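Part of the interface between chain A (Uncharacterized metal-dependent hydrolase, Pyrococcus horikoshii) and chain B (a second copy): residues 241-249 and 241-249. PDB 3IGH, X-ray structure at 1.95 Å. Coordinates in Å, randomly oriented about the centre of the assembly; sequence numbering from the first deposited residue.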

# COMPACT_ATOMS: atom_id res chain seq x y z
N ASP A 241 10.46 -10.80 6.78
CA ASP A 241 9.95 -11.25 8.09
C ASP A 241 9.03 -10.23 8.75
O ASP A 241 8.02 -10.58 9.36
CB ASP A 241 11.10 -11.56 9.05
CG ASP A 241 11.85 -12.83 8.69
OD1 ASP A 241 11.32 -13.63 7.87
OD2 ASP A 241 12.96 -13.04 9.22
N LYS A 242 9.40 -8.96 8.63
CA LYS A 242 8.59 -7.89 9.20
C LYS A 242 7.30 -7.64 8.42
O LYS A 242 6.28 -7.33 9.01
CB LYS A 242 9.42 -6.61 9.32
CG LYS A 242 10.58 -6.75 10.30
CD LYS A 242 11.18 -5.41 10.65
CE LYS A 242 12.21 -5.55 11.77
NZ LYS A 242 12.76 -4.24 12.20
N LEU A 243 7.35 -7.79 7.09
CA LEU A 243 6.13 -7.72 6.27
C LEU A 243 5.15 -8.80 6.69
O LEU A 243 3.96 -8.53 6.89
CB LEU A 243 6.44 -7.89 4.79
CG LEU A 243 7.32 -6.82 4.13
CD1 LEU A 243 7.43 -7.10 2.64
CD2 LEU A 243 6.78 -5.42 4.39
N GLU A 244 5.66 -10.03 6.83
CA GLU A 244 4.88 -11.19 7.25
C GLU A 244 4.18 -10.98 8.60
O GLU A 244 3.04 -11.41 8.78
CB GLU A 244 5.78 -12.44 7.26
CG GLU A 244 5.42 -13.55 8.25
CD GLU A 244 4.48 -14.58 7.69
OE1 GLU A 244 3.33 -14.23 7.35
OE2 GLU A 244 4.89 -15.76 7.60
N SER A 245 4.84 -10.28 9.52
CA SER A 245 4.27 -9.99 10.84
C SER A 245 2.97 -9.17 10.82
O SER A 245 2.20 -9.24 11.77
CB SER A 245 5.31 -9.30 11.73
OG SER A 245 5.39 -7.91 11.43
N ILE A 246 2.73 -8.39 9.77
CA ILE A 246 1.44 -7.72 9.62
C ILE A 246 0.61 -8.27 8.46
O ILE A 246 -0.53 -7.84 8.24
CB ILE A 246 1.55 -6.18 9.52
CG1 ILE A 246 2.35 -5.74 8.28
CG2 ILE A 246 2.16 -5.61 10.79
CD1 ILE A 246 2.20 -4.25 7.94
N GLY A 247 1.18 -9.21 7.71
CA GLY A 247 0.48 -9.81 6.58
C GLY A 247 0.54 -8.95 5.33
O GLY A 247 -0.24 -9.14 4.41
N LEU A 248 1.50 -8.03 5.28
CA LEU A 248 1.66 -7.18 4.10
C LEU A 248 2.39 -7.95 3.00
O LEU A 248 3.56 -8.31 3.15
CB LEU A 248 2.40 -5.88 4.45
CG LEU A 248 2.75 -4.91 3.30
CD1 LEU A 248 1.51 -4.53 2.51
CD2 LEU A 248 3.43 -3.64 3.84
N GLY A 249 1.69 -8.19 1.89
CA GLY A 249 2.31 -8.80 0.71
C GLY A 249 2.39 -7.81 -0.44
O GLY A 249 2.67 -6.62 -0.21
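Chain B (241-249) DKLESIGLG

Two copies of the same segment meet across an exact two-fold axis, so each contact described from chain A to chain B recurs with the chains exchanged. In chain B, as in chain A, the stretch enters as a helix, and Gly B247 is the first residue to leave helical phi/psi, with a positive phi (81°) that favours glycine; Leu B248 (phi/psi -79/115°) and Gly B249 continue as loop. Leu B248 N hydrogen-bonds back to Leu B243 O at 3.0 Å. The two helices run nearly antiparallel, with 161° between their N-to-C directions (signed crossing angle -161°) and a closest axial approach of 9.9 Å. This direction sets Lys A242 opposite Ile B246, CA to CA 6.9 Å, while the CA atoms of Leu A248 and Leu B248 lie 9.9 Å apart.

Ile B246 (chi1 63°, p; chi2 166°, t) is the centre of chain B's contact, and its CA-to-CB bond points toward chain A. Ile B246 CD1 lies 3.6 Å from Ile A246 CD1, 3.9 Å from Leu A248 CD2 and 4.1 Å from Leu A243 CD2, while Ile B246 CG2 packs 3.6 Å from Lys A242 CB. Leu B248 extends the apolar cluster, its CD2 4.0 Å from CD2 of Leu A248. The CA-to-CB bond of Leu B243 points away from chain A, yet the end of the side chain comes nearer, placing Leu B243 CD2 4.1 Å from Ile A246 CD1.

No direct hydrogen bond crosses between the stretches. The extended Lys B242 brings NZ to 4.2 Å from Ser A245 O, and a water to one side bridges the pair, donating to Ser A245 O at 2.8 Å and accepting a weak bond from Lys B242 NZ at 3.4 Å. Ser B245 turns its hydroxyl to its own helix, OG donating to Lys B242 O at 2.6 Å. Together the stretches bury 376 Å².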

# COMPACT_ATOMS: atom_id res chain seq x y z
N ASP B 241 1.17 0.09 16.45
CA ASP B 241 2.55 -0.25 16.87
C ASP B 241 3.28 -1.10 15.84
O ASP B 241 4.47 -0.91 15.59
CB ASP B 241 2.55 -1.00 18.21
CG ASP B 241 2.21 -0.10 19.38
OD1 ASP B 241 2.25 1.14 19.22
OD2 ASP B 241 1.91 -0.64 20.47
N LYS B 242 2.56 -2.04 15.24
CA LYS B 242 3.14 -2.91 14.23
C LYS B 242 3.37 -2.19 12.90
O LYS B 242 4.36 -2.46 12.22
CB LYS B 242 2.28 -4.15 14.04
CG LYS B 242 2.23 -5.03 15.27
CD LYS B 242 1.65 -6.40 14.97
CE LYS B 242 1.79 -7.32 16.17
NZ LYS B 242 1.31 -8.70 15.88
N LEU B 243 2.48 -1.26 12.54
CA LEU B 243 2.70 -0.41 11.36
C LEU B 243 3.98 0.40 11.52
O LEU B 243 4.80 0.46 10.61
CB LEU B 243 1.53 0.55 11.14
CG LEU B 243 0.17 -0.07 10.83
CD1 LEU B 243 -0.84 1.03 10.53
CD2 LEU B 243 0.26 -1.06 9.67
N GLU B 244 4.12 1.03 12.70
CA GLU B 244 5.29 1.83 13.05
C GLU B 244 6.60 1.06 12.93
O GLU B 244 7.61 1.61 12.49
CB GLU B 244 5.10 2.43 14.46
CG GLU B 244 6.36 2.70 15.27
CD GLU B 244 6.92 4.09 15.07
OE1 GLU B 244 7.33 4.42 13.94
OE2 GLU B 244 6.96 4.85 16.06
N SER B 245 6.58 -0.23 13.28
CA SER B 245 7.76 -1.09 13.19
C SER B 245 8.35 -1.25 11.78
O SER B 245 9.53 -1.56 11.64
CB SER B 245 7.47 -2.47 13.79
OG SER B 245 6.78 -3.29 12.86
N ILE B 246 7.54 -1.06 10.74
CA ILE B 246 8.08 -1.03 9.38
C ILE B 246 8.00 0.35 8.73
O ILE B 246 8.46 0.54 7.60
CB ILE B 246 7.44 -2.10 8.44
CG1 ILE B 246 5.94 -1.88 8.26
CG2 ILE B 246 7.74 -3.50 8.97
CD1 ILE B 246 5.33 -2.68 7.09
N GLY B 247 7.41 1.31 9.44
CA GLY B 247 7.29 2.67 8.92
C GLY B 247 6.12 2.82 7.97
O GLY B 247 6.06 3.78 7.21
N LEU B 248 5.16 1.89 8.02
CA LEU B 248 3.98 1.99 7.16
C LEU B 248 2.99 3.00 7.74
O LEU B 248 2.44 2.79 8.83
CB LEU B 248 3.33 0.61 6.98
CG LEU B 248 2.00 0.53 6.19
CD1 LEU B 248 2.15 1.15 4.81
CD2 LEU B 248 1.52 -0.92 6.05
N GLY B 249 2.76 4.09 7.01
CA GLY B 249 1.75 5.07 7.38
C GLY B 249 0.59 5.06 6.40
O GLY B 249 0.19 3.99 5.93
O HOH W 1 -0.31 -8.60 12.88
O HOH W 2 11.73 -1.91 9.93